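Local coordinates for sensor protein (Bacteroides thetaiotaomicron, PDB 2X7X) that binds beta-D-fructose with its periplasmic domain, the sensing part of a hybrid two-component system that probably works as a histidine kinase and transcription regulator, at residues 75-80 with 97-102; 162-167 with 184-189. One frame throughout, in Å; residues are numbered along the deposited sequence.

Contact 1 precedes contact 2 along the chain; their centres lie about 34 Å apart and their nearest atoms about 12 Å, so they do not touch. Contact 1 belongs to the lobe built on the parallel sheet that contains strands 65-68, 90-93 and 104-108, where helix 73-85 meets the loop 97-102. Contact 2 belongs to the lobe of the mixed sheet, where an outermost strand, 159-167, meets the end of helix 172-185. Both lobes supply fructose-binding residues, among them Asp-94 and Arg-95 in the first and Arg-146 and Asn-196 in the second, as in two-lobed periplasmic binding proteins. Each contact therefore joins a helix to neighbouring chain within one lobe; neither bridges the two.

Contact 1: residues 75-80 with 97-102; sequences PMTPIV and ILSDKY
Met-76 meets Ile-97 only at the margin, its carbonyl carbon C lying 4.4 Å from Ile-97 CG2, while its side chain leads away to helix 48-60. Thr-77, next along helix 73-85, carries the polar part of the contact. Its OG1 stands anti to the carbonyl carbon (chi1 -65°), and Leu-98 N donates to this Thr-77 OG1 over 3.0 Å. The N-H...O angle of 154° marks a fairly straight bond. Thr-77 OG1 also lies 3.5 Å from Ile-97 CB, and the methyl branch, Thr-77 CG2, rests 3.8 Å from Ser-99 OG, a hydroxyl that is itself hydrogen-bonded to Glu-81. An alanine at Thr-77 would probably leave Leu-98 N without this acceptor and open a small gap beside Ser-99, making the loop less firmly tied to the helix. One turn further on, Val-80 supplies the apolar part: its CG1 is anti to the backbone N (chi1 169°) and packs 3.8 Å from Ile-97 CD1, the two side chains crossing obliquely. Val-80 CG1 also comes 3.9 Å from Lys-101 O. Val-80 further touches Val-90, and Ile-97 touches Leu-92, which extends the apolar packing to strand 90-93. The contact thus joins the helix of a beta-alpha-beta unit to the loop that follows its second strand, a few residues beyond fructose-binding Arg-95. Because Thr-77 OG1 accepts from Leu-98 N while donating to Ala-73 O, its hydroxyl is held in rotation and ties the loop to the first turn of the helix.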
ATOM      1  N   PRO A  75      -2.012  36.518  -8.343  1.00 34.68           N
ATOM      2  CA  PRO A  75      -1.666  37.424  -7.252  1.00 34.58           C
ATOM      3  C   PRO A  75      -0.340  37.099  -6.594  1.00 34.75           C
ATOM      4  O   PRO A  75       0.321  38.001  -6.095  1.00 35.29           O
ATOM      5  CB  PRO A  75      -2.804  37.223  -6.254  1.00 34.55           C
ATOM      6  CG  PRO A  75      -3.940  36.706  -7.078  1.00 35.20           C
ATOM      7  CD  PRO A  75      -3.275  35.807  -8.066  1.00 34.71           C
ATOM      8  N   MET A  76       0.066  35.838  -6.604  1.00 34.65           N
ATOM      9  CA  MET A  76       1.297  35.476  -5.922  1.00 35.04           C
ATOM     10  C   MET A  76       2.553  35.611  -6.785  1.00 34.90           C
ATOM     11  O   MET A  76       3.675  35.583  -6.264  1.00 34.82           O
ATOM     12  CB  MET A  76       1.195  34.063  -5.346  1.00 35.27           C
ATOM     13  CG  MET A  76       1.704  33.962  -3.906  1.00 37.13           C
ATOM     14  SD  MET A  76       0.831  35.087  -2.767  1.00 39.13           S
ATOM     15  CE  MET A  76      -0.864  34.704  -3.149  1.00 37.63           C
ATOM     16  N   THR A  77       2.371  35.757  -8.094  1.00 34.87           N
ATOM     17  CA  THR A  77       3.507  35.855  -9.014  1.00 35.07           C
ATOM     18  C   THR A  77       4.472  36.993  -8.635  1.00 35.17           C
ATOM     19  O   THR A  77       5.648  36.732  -8.403  1.00 34.90           O
ATOM     20  CB  THR A  77       3.060  35.928 -10.505  1.00 35.16           C
ATOM     21  OG1 THR A  77       2.416  34.701 -10.866  1.00 34.22           O
ATOM     22  CG2 THR A  77       4.259  36.149 -11.435  1.00 35.40           C
ATOM     23  N   PRO A  78       3.979  38.245  -8.534  1.00 35.59           N
ATOM     24  CA  PRO A  78       4.917  39.311  -8.140  1.00 35.89           C
ATOM     25  C   PRO A  78       5.687  38.978  -6.852  1.00 36.19           C
ATOM     26  O   PRO A  78       6.913  39.172  -6.785  1.00 36.22           O
ATOM     27  CB  PRO A  78       4.013  40.540  -7.942  1.00 35.70           C
ATOM     28  CG  PRO A  78       2.590  40.020  -7.959  1.00 35.91           C
ATOM     29  CD  PRO A  78       2.613  38.760  -8.753  1.00 35.60           C
ATOM     30  N   ILE A  79       4.976  38.436  -5.867  1.00 36.34           N
ATOM     31  CA  ILE A  79       5.569  38.118  -4.574  1.00 36.66           C
ATOM     32  C   ILE A  79       6.664  37.043  -4.635  1.00 37.38           C
ATOM     33  O   ILE A  79       7.655  37.125  -3.918  1.00 37.59           O
ATOM     34  CB  ILE A  79       4.484  37.807  -3.525  1.00 36.43           C
ATOM     35  CG1 ILE A  79       3.978  39.106  -2.908  1.00 36.35           C
ATOM     36  CG2 ILE A  79       5.032  36.932  -2.399  1.00 35.98           C
ATOM     37  CD1 ILE A  79       2.986  39.878  -3.745  1.00 37.86           C
ATOM     38  N   VAL A  80       6.504  36.040  -5.488  1.00 38.15           N
ATOM     39  CA  VAL A  80       7.566  35.043  -5.631  1.00 38.90           C
ATOM     40  C   VAL A  80       8.756  35.621  -6.418  1.00 39.82           C
ATOM     41  O   VAL A  80       9.919  35.310  -6.118  1.00 39.92           O
ATOM     42  CB  VAL A  80       7.043  33.697  -6.225  1.00 38.69           C
ATOM     43  CG1 VAL A  80       8.181  32.777  -6.620  1.00 38.64           C
ATOM     44  CG2 VAL A  80       6.168  32.993  -5.222  1.00 38.31           C
ATOM     45  N   ILE A  97       3.050  29.383 -10.294  1.00 31.40           N
ATOM     46  CA  ILE A  97       2.865  30.799 -10.602  1.00 31.66           C
ATOM     47  C   ILE A  97       2.881  30.982 -12.117  1.00 32.51           C
ATOM     48  O   ILE A  97       2.868  29.997 -12.866  1.00 32.84           O
ATOM     49  CB  ILE A  97       3.922  31.699  -9.918  1.00 31.33           C
ATOM     50  CG1 ILE A  97       5.340  31.279 -10.306  1.00 31.20           C
ATOM     51  CG2 ILE A  97       3.738  31.685  -8.406  1.00 30.84           C
ATOM     52  CD1 ILE A  97       6.413  32.276  -9.915  1.00 31.02           C
ATOM     53  N   LEU A  98       2.915  32.232 -12.572  1.00 33.30           N
ATOM     54  CA  LEU A  98       2.779  32.525 -13.994  1.00 33.88           C
ATOM     55  C   LEU A  98       4.055  33.020 -14.673  1.00 34.55           C
ATOM     56  O   LEU A  98       3.998  33.639 -15.730  1.00 35.10           O
ATOM     57  CB  LEU A  98       1.618  33.501 -14.221  1.00 33.67           C
ATOM     58  CG  LEU A  98       0.253  33.003 -13.731  1.00 33.59           C
ATOM     59  CD1 LEU A  98      -0.824  34.028 -14.011  1.00 31.98           C
ATOM     60  CD2 LEU A  98      -0.105  31.626 -14.335  1.00 32.30           C
ATOM     61  N   SER A  99       5.203  32.735 -14.074  1.00 35.41           N
ATOM     62  CA  SER A  99       6.482  33.051 -14.690  1.00 36.44           C
ATOM     63  C   SER A  99       7.502  32.010 -14.288  1.00 37.37           C
ATOM     64  O   SER A  99       7.184  31.079 -13.550  1.00 37.76           O
ATOM     65  CB  SER A  99       6.962  34.436 -14.279  1.00 36.47           C
ATOM     66  OG  SER A  99       7.271  34.454 -12.904  1.00 36.58           O
ATOM     67  N   ASP A 100       8.731  32.181 -14.765  1.00 38.43           N
ATOM     68  CA  ASP A 100       9.776  31.166 -14.630  1.00 39.23           C
ATOM     69  C   ASP A 100      10.824  31.625 -13.630  1.00 39.63           C
ATOM     70  O   ASP A 100      11.948  31.123 -13.602  1.00 39.78           O
ATOM     71  CB  ASP A 100      10.423  30.907 -15.995  1.00 39.36           C
ATOM     72  CG  ASP A 100      11.117  32.146 -16.571  1.00 39.98           C
ATOM     73  OD1 ASP A 100      10.775  33.297 -16.209  1.00 41.08           O
ATOM     74  OD2 ASP A 100      12.014  31.956 -17.409  1.00 41.62           O
ATOM     75  N   LYS A 101      10.452  32.602 -12.818  1.00 39.95           N
ATOM     76  CA  LYS A 101      11.383  33.163 -11.867  1.00 40.26           C
ATOM     77  C   LYS A 101      11.263  32.419 -10.546  1.00 39.61           C
ATOM     78  O   LYS A 101      10.654  32.900  -9.588  1.00 39.27           O
ATOM     79  CB  LYS A 101      11.180  34.681 -11.748  1.00 40.86           C
ATOM     80  CG  LYS A 101      11.652  35.440 -13.017  1.00 43.59           C
ATOM     81  CD  LYS A 101      11.392  36.962 -12.944  1.00 48.45           C
ATOM     82  CE  LYS A 101      12.112  37.722 -14.060  1.00 49.68           C
ATOM     83  NZ  LYS A 101      11.760  37.161 -15.403  1.00 51.67           N
ATOM     84  N   TYR A 102      11.846  31.222 -10.540  1.00 39.05           N
ATOM     85  CA  TYR A 102      11.859  30.308  -9.393  1.00 39.10           C
ATOM     86  C   TYR A 102      13.024  29.344  -9.615  1.00 38.82           C
ATOM     87  O   TYR A 102      13.510  29.199 -10.736  1.00 38.62           O
ATOM     88  CB  TYR A 102      10.512  29.548  -9.251  1.00 39.30           C
ATOM     89  CG  TYR A 102      10.160  28.668 -10.437  1.00 40.15           C
ATOM     90  CD1 TYR A 102      10.718  27.392 -10.567  1.00 41.55           C
ATOM     91  CD2 TYR A 102       9.292  29.108 -11.442  1.00 41.58           C
ATOM     92  CE1 TYR A 102      10.432  26.567 -11.667  1.00 42.14           C
ATOM     93  CE2 TYR A 102       8.982  28.275 -12.548  1.00 42.56           C
ATOM     94  CZ  TYR A 102       9.569  27.007 -12.644  1.00 42.66           C
ATOM     95  OH  TYR A 102       9.315  26.166 -13.706  1.00 43.65           O
TER

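Contact 2: residues 162-167 with 184-189; sequences LIDKAD and RRHPKI
His-186 meets Ile-163 and Asp-164 through two torsions: the first (-58°) sets CG anti to the carbonyl carbon, and the second (-67°) turns the imidazole so that Ile-163 lies over one face and Asp-164 OD2 at the edge. Ile-163 CG1 lies between its own backbone N and carbonyl carbon, and the chain beyond it ends in CD1 above the ring. Ile-163 CD1 is 3.9 Å from the centroid of the His-186 ring, a CH-pi contact offset toward the rim; Arg-185 CB lies near the opposite face, also toward the rim. The same methyl, Ile-163 CD1, comes 3.8 Å from Lys-188 O and makes a looser apolar contact with Ile-189. At the ring edge, His-186 NE2 donates to Asp-164 OD2 over 2.9 Å, a His-carboxylate hydrogen bond. The acceptor lies nearly in the imidazole plane and is met on the anti side, somewhat out of the carboxylate plane, which is turned 87° from the ring. Arg-185 NH1 lies 3.1 Å from Asp-164 OD2 in a salt bridge that meets the oxygen nearly along its C-O axis. A weak bond from Arg-185 NH2 to Asp-164 OD2 adds to it; both bonds are bent, and the oxygen sits off the guanidinium plane. Ser-181, one turn earlier in helix 172-185, also binds Arg-185 NH2. Asp-164 OD1 accepts from a water at 2.7 Å, which is weakly linked to Arg-185 NH2. At the surface, away from the fructose site, Asp-164 OD2 thus fastens the helix end to edge strand 159-167 of this chain's sheet. The two donors would probably keep Asp-164 ionised, and NE2 is the protonated nitrogen of the imidazole in this bond.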
ATOM      1  N   LEU A 162     -20.865  17.942 -19.695  1.00 28.73           N
ATOM      2  CA  LEU A 162     -20.777  18.783 -18.534  1.00 28.14           C
ATOM      3  C   LEU A 162     -21.967  19.754 -18.532  1.00 28.09           C
ATOM      4  O   LEU A 162     -22.029  20.673 -19.355  1.00 28.01           O
ATOM      5  CB  LEU A 162     -19.440  19.528 -18.510  1.00 27.89           C
ATOM      6  CG  LEU A 162     -19.213  20.395 -17.268  1.00 27.73           C
ATOM      7  CD1 LEU A 162     -19.239  19.554 -15.984  1.00 28.02           C
ATOM      8  CD2 LEU A 162     -17.918  21.175 -17.377  1.00 27.34           C
ATOM      9  N   ILE A 163     -22.909  19.542 -17.608  1.00 27.88           N
ATOM     10  CA  ILE A 163     -24.132  20.354 -17.540  1.00 27.53           C
ATOM     11  C   ILE A 163     -24.127  21.431 -16.443  1.00 28.10           C
ATOM     12  O   ILE A 163     -25.037  22.266 -16.389  1.00 28.26           O
ATOM     13  CB  ILE A 163     -25.417  19.476 -17.388  1.00 27.42           C
ATOM     14  CG1 ILE A 163     -25.441  18.756 -16.025  1.00 26.88           C
ATOM     15  CG2 ILE A 163     -25.543  18.503 -18.537  1.00 26.08           C
ATOM     16  CD1 ILE A 163     -26.827  18.288 -15.586  1.00 24.46           C
ATOM     17  N   ASP A 164     -23.127  21.404 -15.563  1.00 28.57           N
ATOM     18  CA  ASP A 164     -22.999  22.430 -14.508  1.00 28.89           C
ATOM     19  C   ASP A 164     -21.627  22.410 -13.830  1.00 28.44           C
ATOM     20  O   ASP A 164     -20.999  21.355 -13.699  1.00 27.93           O
ATOM     21  CB  ASP A 164     -24.109  22.298 -13.450  1.00 29.10           C
ATOM     22  CG  ASP A 164     -24.532  23.651 -12.868  1.00 31.04           C
ATOM     23  OD1 ASP A 164     -23.671  24.553 -12.720  1.00 30.22           O
ATOM     24  OD2 ASP A 164     -25.740  23.809 -12.558  1.00 32.89           O
ATOM     25  N   LYS A 165     -21.189  23.590 -13.395  1.00 28.10           N
ATOM     26  CA  LYS A 165     -19.869  23.781 -12.795  1.00 27.98           C
ATOM     27  C   LYS A 165     -19.911  24.902 -11.754  1.00 27.83           C
ATOM     28  O   LYS A 165     -20.563  25.926 -11.949  1.00 28.25           O
ATOM     29  CB  LYS A 165     -18.851  24.118 -13.884  1.00 27.98           C
ATOM     30  CG  LYS A 165     -17.428  24.343 -13.401  1.00 28.64           C
ATOM     31  CD  LYS A 165     -16.458  24.480 -14.581  1.00 29.59           C
ATOM     32  CE  LYS A 165     -16.714  25.729 -15.412  1.00 30.26           C
ATOM     33  NZ  LYS A 165     -16.103  26.910 -14.777  1.00 31.69           N
ATOM     34  N   ALA A 166     -19.220  24.711 -10.642  1.00 27.23           N
ATOM     35  CA  ALA A 166     -19.168  25.731  -9.622  1.00 26.47           C
ATOM     36  C   ALA A 166     -17.839  25.628  -8.920  1.00 26.25           C
ATOM     37  O   ALA A 166     -17.228  24.554  -8.900  1.00 26.90           O
ATOM     38  CB  ALA A 166     -20.312  25.559  -8.638  1.00 26.47           C
ATOM     39  N   ASP A 167     -17.395  26.759  -8.377  1.00 25.50           N
ATOM     40  CA  ASP A 167     -16.151  26.892  -7.638  1.00 24.88           C
ATOM     41  C   ASP A 167     -16.444  26.636  -6.157  1.00 24.79           C
ATOM     42  O   ASP A 167     -17.194  27.385  -5.532  1.00 24.94           O
ATOM     43  CB  ASP A 167     -15.615  28.318  -7.846  1.00 24.67           C
ATOM     44  CG  ASP A 167     -14.282  28.555  -7.177  1.00 24.85           C
ATOM     45  OD1 ASP A 167     -13.935  27.841  -6.206  1.00 23.87           O
ATOM     46  OD2 ASP A 167     -13.576  29.481  -7.627  1.00 26.18           O
ATOM     47  N   ARG A 184     -31.428  20.631  -7.378  1.00 33.07           N
ATOM     48  CA  ARG A 184     -32.671  21.354  -7.547  1.00 34.25           C
ATOM     49  C   ARG A 184     -32.935  21.673  -9.031  1.00 34.13           C
ATOM     50  O   ARG A 184     -34.080  21.572  -9.499  1.00 34.32           O
ATOM     51  CB  ARG A 184     -32.589  22.639  -6.737  1.00 34.88           C
ATOM     52  CG  ARG A 184     -33.916  23.286  -6.336  1.00 38.82           C
ATOM     53  CD  ARG A 184     -33.664  24.612  -5.576  1.00 44.50           C
ATOM     54  NE  ARG A 184     -32.753  24.443  -4.421  1.00 48.58           N
ATOM     55  CZ  ARG A 184     -31.584  25.079  -4.242  1.00 48.83           C
ATOM     56  NH1 ARG A 184     -31.148  25.970  -5.132  1.00 48.75           N
ATOM     57  NH2 ARG A 184     -30.855  24.831  -3.154  1.00 47.92           N
ATOM     58  N   ARG A 185     -31.876  22.024  -9.763  1.00 33.40           N
ATOM     59  CA  ARG A 185     -31.994  22.519 -11.146  1.00 33.13           C
ATOM     60  C   ARG A 185     -31.784  21.456 -12.228  1.00 32.35           C
ATOM     61  O   ARG A 185     -32.024  21.710 -13.406  1.00 31.94           O
ATOM     62  CB  ARG A 185     -31.056  23.728 -11.376  1.00 33.25           C
ATOM     63  CG  ARG A 185     -31.469  24.973 -10.562  1.00 35.27           C
ATOM     64  CD  ARG A 185     -30.645  26.214 -10.850  1.00 37.46           C
ATOM     65  NE  ARG A 185     -29.319  26.095 -10.268  1.00 39.44           N
ATOM     66  CZ  ARG A 185     -28.232  25.761 -10.957  1.00 40.65           C
ATOM     67  NH1 ARG A 185     -28.316  25.528 -12.264  1.00 40.36           N
ATOM     68  NH2 ARG A 185     -27.057  25.659 -10.337  1.00 40.77           N
ATOM     69  N   HIS A 186     -31.334  20.272 -11.824  1.00 31.88           N
ATOM     70  CA  HIS A 186     -31.002  19.213 -12.770  1.00 31.73           C
ATOM     71  C   HIS A 186     -31.517  17.847 -12.298  1.00 31.87           C
ATOM     72  O   HIS A 186     -30.906  17.220 -11.423  1.00 32.30           O
ATOM     73  CB  HIS A 186     -29.480  19.165 -13.020  1.00 31.60           C
ATOM     74  CG  HIS A 186     -28.907  20.450 -13.532  1.00 30.98           C
ATOM     75  ND1 HIS A 186     -29.218  20.962 -14.778  1.00 31.36           N
ATOM     76  CD2 HIS A 186     -28.049  21.331 -12.969  1.00 30.00           C
ATOM     77  CE1 HIS A 186     -28.571  22.102 -14.957  1.00 30.32           C
ATOM     78  NE2 HIS A 186     -27.856  22.349 -13.874  1.00 30.16           N
ATOM     79  N   PRO A 187     -32.649  17.381 -12.869  1.00 31.75           N
ATOM     80  CA  PRO A 187     -33.237  16.071 -12.492  1.00 31.49           C
ATOM     81  C   PRO A 187     -32.394  14.849 -12.877  1.00 31.22           C
ATOM     82  O   PRO A 187     -32.532  13.791 -12.266  1.00 31.41           O
ATOM     83  CB  PRO A 187     -34.573  16.046 -13.248  1.00 31.31           C
ATOM     84  CG  PRO A 187     -34.402  17.019 -14.373  1.00 31.85           C
ATOM     85  CD  PRO A 187     -33.509  18.110 -13.822  1.00 31.66           C
ATOM     86  N   LYS A 188     -31.543  14.988 -13.888  1.00 30.91           N
ATOM     87  CA  LYS A 188     -30.718  13.876 -14.318  1.00 30.82           C
ATOM     88  C   LYS A 188     -29.232  14.224 -14.173  1.00 29.97           C
ATOM     89  O   LYS A 188     -28.672  14.980 -14.984  1.00 30.34           O
ATOM     90  CB  LYS A 188     -31.058  13.454 -15.755  1.00 31.19           C
ATOM     91  CG  LYS A 188     -30.748  11.985 -16.040  1.00 34.14           C
ATOM     92  CD  LYS A 188     -30.300  11.737 -17.501  1.00 38.71           C
ATOM     93  CE  LYS A 188     -29.921  10.246 -17.728  1.00 40.14           C
ATOM     94  NZ  LYS A 188     -28.720  10.079 -18.623  1.00 40.01           N
ATOM     95  N   ILE A 189     -28.616  13.688 -13.118  1.00 28.23           N
ATOM     96  CA  ILE A 189     -27.182  13.785 -12.907  1.00 26.90           C
ATOM     97  C   ILE A 189     -26.576  12.381 -12.724  1.00 25.97           C
ATOM     98  O   ILE A 189     -26.962  11.630 -11.833  1.00 26.07           O
ATOM     99  CB  ILE A 189     -26.830  14.708 -11.694  1.00 27.03           C
ATOM    100  CG1 ILE A 189     -27.389  16.130 -11.897  1.00 26.87           C
ATOM    101  CG2 ILE A 189     -25.313  14.759 -11.480  1.00 26.56           C
ATOM    102  CD1 ILE A 189     -27.397  16.989 -10.620  1.00 25.95           C
TER
HETATM  103  O   HOH W   1     -23.850  26.509 -10.920  1.00 34.40           O